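Local coordinates for phospho-2-dehydro-3-deoxyheptonate aldolase/chorismate mutase (PDB 2D8D) that catalyses the rearrangement of chorismate to prephenate through its type II chorismate mutase domain, and as the full-length protein is probably also a 3-deoxy-7-phosphoheptulonate synthase, at the interface of chains A and B. Sequence-based numbering; all coordinates share one arbitrary frame. Chains: chain A/B, phospho-2-dehydro-3-deoxyheptonate aldolase/chorismate mutase.

Contact 1: the interface of chains A and B. Residues chain A 8, 11-12, 15; chain B 22, 25-26, 29-30, 33.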
loop_
_atom_site.group_PDB
_atom_site.type_symbol
_atom_site.label_atom_id
_atom_site.label_comp_id
_atom_site.label_asym_id
_atom_site.label_seq_id
_atom_site.Cartn_x
_atom_site.Cartn_y
_atom_site.Cartn_z
ATOM N N LEU A 8 11.912 7.133 14.642
ATOM C CA LEU A 8 11.659 6.561 13.327
ATOM C C LEU A 8 10.265 5.942 13.256
ATOM O O LEU A 8 9.612 5.995 12.213
ATOM C CB LEU A 8 12.725 5.514 12.994
ATOM C CG LEU A 8 14.113 6.081 12.677
ATOM C CD1 LEU A 8 15.153 4.972 12.701
ATOM C CD2 LEU A 8 14.080 6.774 11.323
ATOM N N GLU A 11 7.766 8.402 12.313
ATOM C CA GLU A 11 7.779 8.666 10.885
ATOM C C GLU A 11 7.033 7.560 10.154
ATOM O O GLU A 11 6.328 7.814 9.175
ATOM C CB GLU A 11 9.214 8.766 10.379
ATOM C CG GLU A 11 9.931 9.982 10.921
ATOM C CD GLU A 11 9.212 11.270 10.581
ATOM O OE1 GLU A 11 8.979 11.524 9.379
ATOM O OE2 GLU A 11 8.878 12.027 11.516
ATOM N N VAL A 12 7.182 6.330 10.632
ATOM C CA VAL A 12 6.485 5.210 10.022
ATOM C C VAL A 12 4.980 5.404 10.212
ATOM O O VAL A 12 4.202 5.135 9.297
ATOM C CB VAL A 12 6.930 3.857 10.630
ATOM C CG1 VAL A 12 5.985 2.749 10.185
ATOM C CG2 VAL A 12 8.350 3.530 10.181
ATOM N N VAL A 15 3.721 7.825 7.616
ATOM C CA VAL A 15 3.666 7.202 6.304
ATOM C C VAL A 15 2.516 6.197 6.231
ATOM O O VAL A 15 1.829 6.120 5.214
ATOM C CB VAL A 15 5.017 6.522 5.961
ATOM C CG1 VAL A 15 4.892 5.722 4.678
ATOM C CG2 VAL A 15 6.103 7.586 5.804
ATOM N N LEU B 22 5.242 6.017 -1.460
ATOM C CA LEU B 22 5.048 5.898 -0.018
ATOM C C LEU B 22 5.518 4.555 0.520
ATOM O O LEU B 22 6.106 4.486 1.598
ATOM C CB LEU B 22 3.580 6.135 0.344
ATOM C CG LEU B 22 3.180 7.609 0.499
ATOM C CD1 LEU B 22 3.852 8.188 1.734
ATOM C CD2 LEU B 22 3.571 8.402 -0.738
ATOM N N GLU B 25 9.211 4.720 0.652
ATOM C CA GLU B 25 9.653 5.562 1.753
ATOM C C GLU B 25 9.556 4.761 3.052
ATOM O O GLU B 25 10.462 4.805 3.891
ATOM C CB GLU B 25 8.780 6.808 1.856
ATOM C CG GLU B 25 9.286 7.817 2.869
ATOM C CD GLU B 25 8.410 9.046 2.963
ATOM O OE1 GLU B 25 7.623 9.291 2.027
ATOM O OE2 GLU B 25 8.521 9.777 3.970
ATOM N N ARG B 26 8.453 4.033 3.215
ATOM C CA ARG B 26 8.255 3.217 4.407
ATOM C C ARG B 26 9.364 2.173 4.466
ATOM O O ARG B 26 9.887 1.861 5.537
ATOM C CB ARG B 26 6.896 2.510 4.370
ATOM C CG ARG B 26 6.508 1.885 5.696
ATOM C CD ARG B 26 5.208 1.103 5.606
ATOM N NE ARG B 26 4.721 0.757 6.936
ATOM C CZ ARG B 26 5.235 -0.198 7.705
ATOM N NH1 ARG B 26 6.255 -0.932 7.280
ATOM N NH2 ARG B 26 4.743 -0.400 8.920
ATOM N N LEU B 29 12.552 3.616 5.806
ATOM C CA LEU B 29 12.450 3.870 7.237
ATOM C C LEU B 29 12.643 2.590 8.041
ATOM O O LEU B 29 13.380 2.570 9.029
ATOM C CB LEU B 29 11.090 4.484 7.574
ATOM C CG LEU B 29 10.891 5.945 7.174
ATOM C CD1 LEU B 29 9.428 6.320 7.331
ATOM C CD2 LEU B 29 11.773 6.840 8.036
ATOM N N VAL B 30 11.980 1.519 7.625
ATOM C CA VAL B 30 12.108 0.257 8.335
ATOM C C VAL B 30 13.520 -0.299 8.177
ATOM O O VAL B 30 14.019 -0.983 9.067
ATOM C CB VAL B 30 11.057 -0.760 7.854
ATOM C CG1 VAL B 30 9.683 -0.361 8.366
ATOM C CG2 VAL B 30 11.042 -0.809 6.352
ATOM N N ILE B 33 15.431 1.403 10.831
ATOM C CA ILE B 33 15.089 0.852 12.135
ATOM C C ILE B 33 15.789 -0.497 12.299
ATOM O O ILE B 33 16.364 -0.787 13.349
ATOM C CB ILE B 33 13.560 0.655 12.276
ATOM C CG1 ILE B 33 12.864 2.019 12.362
ATOM C CG2 ILE B 33 13.253 -0.199 13.499
ATOM C CD1 ILE B 33 11.351 1.951 12.253
#

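Contact 2: the interface of chains A and B. Residues chain A 29, 32-33, 36; chain B 5, 8-9, 12.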
loop_
_atom_site.group_PDB
_atom_site.type_symbol
_atom_site.label_atom_id
_atom_site.label_comp_id
_atom_site.label_asym_id
_atom_site.label_seq_id
_atom_site.Cartn_x
_atom_site.Cartn_y
_atom_site.Cartn_z
ATOM N N LEU A 29 -11.959 5.833 -6.426
ATOM C CA LEU A 29 -11.795 5.957 -7.870
ATOM C C LEU A 29 -12.284 4.707 -8.591
ATOM O O LEU A 29 -12.985 4.802 -9.599
ATOM C CB LEU A 29 -10.330 6.216 -8.223
ATOM C CG LEU A 29 -9.780 7.581 -7.799
ATOM C CD1 LEU A 29 -8.270 7.586 -7.944
ATOM C CD2 LEU A 29 -10.407 8.687 -8.638
ATOM N N GLU A 32 -16.014 4.587 -8.714
ATOM C CA GLU A 32 -16.556 5.500 -9.705
ATOM C C GLU A 32 -16.419 4.911 -11.101
ATOM O O GLU A 32 -17.344 4.999 -11.907
ATOM C CB GLU A 32 -15.856 6.854 -9.646
ATOM C CG GLU A 32 -16.440 7.849 -10.631
ATOM C CD GLU A 32 -17.955 7.909 -10.558
ATOM O OE1 GLU A 32 -18.487 8.196 -9.464
ATOM O OE2 GLU A 32 -18.613 7.666 -11.594
ATOM N N ILE A 33 -15.267 4.316 -11.391
ATOM C CA ILE A 33 -15.053 3.693 -12.690
ATOM C C ILE A 33 -16.099 2.595 -12.871
ATOM O O ILE A 33 -16.714 2.477 -13.930
ATOM C CB ILE A 33 -13.632 3.075 -12.790
ATOM C CG1 ILE A 33 -12.585 4.188 -12.869
ATOM C CG2 ILE A 33 -13.538 2.158 -14.004
ATOM C CD1 ILE A 33 -11.149 3.696 -12.783
ATOM N N LEU A 36 -19.573 3.720 -13.934
ATOM C CA LEU A 36 -19.628 4.097 -15.336
ATOM C C LEU A 36 -19.606 2.848 -16.212
ATOM O O LEU A 36 -20.351 2.753 -17.186
ATOM C CB LEU A 36 -18.457 5.014 -15.684
ATOM C CG LEU A 36 -18.535 6.385 -15.008
ATOM C CD1 LEU A 36 -17.271 7.172 -15.293
ATOM C CD2 LEU A 36 -19.765 7.137 -15.497
ATOM N N ILE B 5 -14.049 7.582 -17.950
ATOM C CA ILE B 5 -13.317 6.402 -17.515
ATOM C C ILE B 5 -11.830 6.621 -17.782
ATOM O O ILE B 5 -10.986 6.273 -16.954
ATOM C CB ILE B 5 -13.815 5.134 -18.238
ATOM C CG1 ILE B 5 -15.243 4.818 -17.778
ATOM C CG2 ILE B 5 -12.876 3.965 -17.958
ATOM C CD1 ILE B 5 -15.863 3.605 -18.446
ATOM N N LEU B 8 -10.492 8.884 -15.130
ATOM C CA LEU B 8 -10.388 8.182 -13.858
ATOM C C LEU B 8 -9.194 7.233 -13.855
ATOM O O LEU B 8 -8.525 7.075 -12.832
ATOM C CB LEU B 8 -11.685 7.421 -13.571
ATOM C CG LEU B 8 -12.833 8.321 -13.096
ATOM C CD1 LEU B 8 -14.167 7.626 -13.290
ATOM C CD2 LEU B 8 -12.613 8.687 -11.634
ATOM N N ARG B 9 -8.920 6.609 -14.998
ATOM C CA ARG B 9 -7.779 5.703 -15.093
ATOM C C ARG B 9 -6.484 6.477 -14.859
ATOM O O ARG B 9 -5.548 5.969 -14.245
ATOM C CB ARG B 9 -7.754 5.011 -16.460
ATOM C CG ARG B 9 -8.738 3.852 -16.573
ATOM C CD ARG B 9 -8.964 3.432 -18.019
ATOM N NE ARG B 9 -7.737 2.992 -18.680
ATOM C CZ ARG B 9 -7.528 1.757 -19.128
ATOM N NH1 ARG B 9 -8.463 0.827 -18.985
ATOM N NH2 ARG B 9 -6.386 1.454 -19.729
ATOM N N VAL B 12 -6.107 6.949 -11.242
ATOM C CA VAL B 12 -5.642 5.712 -10.624
ATOM C C VAL B 12 -4.128 5.563 -10.836
ATOM O O VAL B 12 -3.414 5.133 -9.925
ATOM C CB VAL B 12 -6.395 4.478 -11.187
ATOM C CG1 VAL B 12 -5.729 3.191 -10.714
ATOM C CG2 VAL B 12 -7.852 4.511 -10.733
#

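Contact 3: the interface of chains A and B. Residues chain A 57, 60-63, 70, 73-74; chain B 20, 23-24.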
loop_
_atom_site.group_PDB
_atom_site.type_symbol
_atom_site.label_atom_id
_atom_site.label_comp_id
_atom_site.label_asym_id
_atom_site.label_seq_id
_atom_site.Cartn_x
_atom_site.Cartn_y
_atom_site.Cartn_z
ATOM N N LEU A 57 4.620 -0.003 -12.642
ATOM C CA LEU A 57 5.043 0.062 -11.248
ATOM C C LEU A 57 6.329 -0.742 -11.073
ATOM O O LEU A 57 7.199 -0.378 -10.281
ATOM C CB LEU A 57 3.933 -0.460 -10.333
ATOM C CG LEU A 57 2.697 0.451 -10.303
ATOM C CD1 LEU A 57 1.541 -0.269 -9.633
ATOM C CD2 LEU A 57 3.022 1.756 -9.578
ATOM N N GLU A 60 9.153 1.292 -12.777
ATOM C CA GLU A 60 9.469 2.478 -11.996
ATOM C C GLU A 60 9.920 2.216 -10.558
ATOM O O GLU A 60 10.348 3.143 -9.869
ATOM C CB GLU A 60 8.259 3.416 -12.005
ATOM C CG GLU A 60 7.970 4.004 -13.382
ATOM C CD GLU A 60 6.590 4.624 -13.500
ATOM O OE1 GLU A 60 6.013 5.019 -12.463
ATOM O OE2 GLU A 60 6.083 4.730 -14.638
ATOM N N ASN A 61 9.845 0.963 -10.117
ATOM C CA ASN A 61 10.235 0.597 -8.752
ATOM C C ASN A 61 11.618 1.145 -8.405
ATOM O O ASN A 61 12.620 0.747 -8.997
ATOM C CB ASN A 61 10.241 -0.923 -8.598
ATOM C CG ASN A 61 10.635 -1.366 -7.205
ATOM O OD1 ASN A 61 10.567 -0.584 -6.260
ATOM N ND2 ASN A 61 11.059 -2.618 -7.073
ATOM N N PRO A 62 11.693 2.061 -7.431
ATOM C CA PRO A 62 12.981 2.640 -7.040
ATOM C C PRO A 62 13.669 1.898 -5.899
ATOM O O PRO A 62 14.774 2.260 -5.494
ATOM C CB PRO A 62 12.591 4.046 -6.628
ATOM C CG PRO A 62 11.306 3.793 -5.894
ATOM C CD PRO A 62 10.580 2.794 -6.797
ATOM N N GLY A 63 13.020 0.858 -5.391
ATOM C CA GLY A 63 13.583 0.127 -4.273
ATOM C C GLY A 63 13.154 0.842 -3.002
ATOM O O GLY A 63 12.543 1.904 -3.083
ATOM N N ILE A 70 6.949 -5.640 -4.856
ATOM C CA ILE A 70 6.081 -4.559 -5.293
ATOM C C ILE A 70 4.902 -5.149 -6.067
ATOM O O ILE A 70 3.759 -4.736 -5.874
ATOM C CB ILE A 70 6.851 -3.544 -6.176
ATOM C CG1 ILE A 70 7.832 -2.742 -5.311
ATOM C CG2 ILE A 70 5.877 -2.618 -6.894
ATOM C CD1 ILE A 70 7.192 -1.997 -4.154
ATOM N N LEU A 73 2.445 -6.844 -3.556
ATOM C CA LEU A 73 1.666 -5.882 -2.785
ATOM C C LEU A 73 0.569 -5.255 -3.635
ATOM O O LEU A 73 -0.575 -5.141 -3.197
ATOM C CB LEU A 73 2.573 -4.787 -2.215
ATOM C CG LEU A 73 3.535 -5.230 -1.110
ATOM C CD1 LEU A 73 4.475 -4.088 -0.759
ATOM C CD2 LEU A 73 2.744 -5.676 0.109
ATOM N N PHE A 74 0.904 -4.846 -4.853
ATOM C CA PHE A 74 -0.114 -4.249 -5.695
ATOM C C PHE A 74 -1.153 -5.269 -6.146
ATOM O O PHE A 74 -2.317 -4.920 -6.306
ATOM C CB PHE A 74 0.528 -3.514 -6.871
ATOM C CG PHE A 74 0.930 -2.105 -6.533
ATOM C CD1 PHE A 74 -0.024 -1.089 -6.488
ATOM C CD2 PHE A 74 2.249 -1.796 -6.216
ATOM C CE1 PHE A 74 0.330 0.212 -6.131
ATOM C CE2 PHE A 74 2.612 -0.495 -5.856
ATOM C CZ PHE A 74 1.648 0.508 -5.816
ATOM N N LEU B 20 3.349 3.708 -4.571
ATOM C CA LEU B 20 4.678 3.128 -4.757
ATOM C C LEU B 20 5.727 3.979 -4.042
ATOM O O LEU B 20 6.633 3.456 -3.388
ATOM C CB LEU B 20 5.017 3.031 -6.248
ATOM C CG LEU B 20 6.442 2.580 -6.600
ATOM C CD1 LEU B 20 6.727 1.182 -6.055
ATOM C CD2 LEU B 20 6.607 2.611 -8.114
ATOM N N LEU B 23 5.251 3.484 -0.220
ATOM C CA LEU B 23 5.699 2.165 0.199
ATOM C C LEU B 23 7.222 2.150 0.242
ATOM O O LEU B 23 7.821 1.598 1.168
ATOM C CB LEU B 23 5.211 1.095 -0.775
ATOM C CG LEU B 23 3.741 0.692 -0.706
ATOM C CD1 LEU B 23 3.429 -0.254 -1.850
ATOM C CD2 LEU B 23 3.438 0.031 0.634
ATOM N N SER B 24 7.850 2.758 -0.761
ATOM C CA SER B 24 9.305 2.790 -0.822
ATOM C C SER B 24 9.877 3.619 0.324
ATOM O O SER B 24 10.901 3.260 0.905
ATOM C CB SER B 24 9.767 3.333 -2.179
ATOM O OG SER B 24 9.369 2.461 -3.230
#

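Contact 1: the interface of chains A and B
In the all-helical type II chorismate mutase dimer, the long helices 4-40 of the two chains run antiparallel, and here A:Leu8, A:Val12 and A:Val15 lie against B:Arg26, B:Leu29 and B:Ile33. A:Leu8 and B:Ile33 lie alongside each other, pointing opposite ways, CB of the leucine 3.6 Å from CG1 of the isoleucine. A:Val12 splits its two methyls between B:Arg26 and the B:Leu29/B:Ile33 pair. Its CG1, anti to the backbone N (chi1 168°), sits over a face of the B:Arg26 guanidinium, 3.6 Å from NH2. Its CG2 turns instead to the base of B:Leu29, 3.9 Å from CB, and to the tip of B:Ile33, 4.0 Å from CD1. An alanine here would probably leave that guanidinium without its methyl backing and open a gap beside B:Leu29 and B:Ile33. One turn on, A:Val15 divides its branches likewise: CG1 rests 3.5 Å from the main-chain O of B:Leu22, while CG2 lies 3.7 Å from the carboxylate OE2 of B:Glu25 and also meets CD1 of B:Leu29. The extended B:Glu25 brings OE2 to 5.7 Å from OE1 of A:Glu11, a spacing at which two like charges would mildly repel.

Contact 2: the interface of chains A and B
A:Glu32 meets B:Leu8 through its CG methylene, 3.5 Å from the leucine CD1, rather than through its flat carboxylate. No aromatic ring takes part, and neither planar side-chain group is stacked: the bend of A:Glu32 at chi2 (49°) carries the carboxylate away from the leucine, and the B:Arg9 guanidinium points away, that residue approaching by its backbone N, 4.3 Å from CD1 of A:Ile33. The packing is therefore aliphatic, with B:Leu8 as a knob set among A:Leu29, A:Glu32, A:Ile33 and A:Leu36. Its CG, beside the backbone N (chi1 -76°), carries the forked end in among them, both methyls bordering CG of A:Glu32. CD1 also reaches CD1 of A:Leu36 at 3.7 Å, the side chains crossing near a right angle. CD2 comes equally near CD2 of A:Leu29, at 3.7 Å. At the root of the leucine the fit is tight: CB is pressed to 3.4 Å from CG1 of A:Ile33, inside ordinary van der Waals spacing. Flanking pairs extend the seam on both sides. B:Ile5 CG1 lies 3.8 Å from CB of A:Leu36, and B:Val12 CG2 lies 3.9 Å from CB of A:Leu29, each pair running past in opposite senses. In the fold, the site joins the C-terminal part of helix 4-40 in chain A to the first turns of the equivalent helix of chain B, near one end of the antiparallel pair.

Contact 3: the interface of chains A and B
B:Leu20 pushes into a recess formed by A:Leu57, A:Pro62, A:Ile70 and A:Phe74. Its CG, anti to the backbone N (chi1 174°), directs the branch into this recess. CD1 meets CD1 of A:Ile70 at 3.7 Å, the side chains crossing about perpendicular, and CD2 meets CD2 of A:Leu57 at 4.0 Å. A:Pro62 faces the leucine tip to tip. The A:Phe74 ring turns its edge to the helix backbone, CZ lying 3.8 Å from the B:Leu20 N in the ring plane, and its CE2 touches CD1 of B:Leu23 at 4.1 Å. B:Ser24 rests against A:Pro62 CG. Its hydroxyl OG gives its proton mainly to the carbonyl O of B:Leu20, a 2.9 Å hydrogen bond tilted 30° from the carbonyl plane, which helps set its rotation. The approach of the same OG to the A:Gly63 carbonyl O, 3.2 Å away, is weak, at most a shared use of that hydrogen. Behind these contacts, the A:Gly63 N donates to the side-chain OD1 of A:Asn61 at 3.0 Å from above the amide plane, probably bracing the turn around A:Pro62. A:Leu57 CD1 lies over the centre of one A:Phe74 face and may help steady the ring. In the fold, helices 47-60 and 67-80 of chain A, with the link between them, clasp the middle of helix 4-40 of chain B.

Helix 4-40 of chain B runs through all three contacts. The C-alpha centres of contacts 1 and 2 are about 30 Å apart, near opposite ends of the antiparallel helix pair. They reuse residues 8, 12, 29 and 33 with the chains exchanged, as the two-fold symmetry requires. The C-alpha centre of contact 3 lies about 14 Å from that of contact 1 and about 22 Å from that of contact 2. Its residues 20, 23 and 24 of chain B interleave with 22, 25 and 26 of contact 1, so the helix serves both partner surfaces. The subunits thus embrace along their length, consistent with a dimeric enzyme.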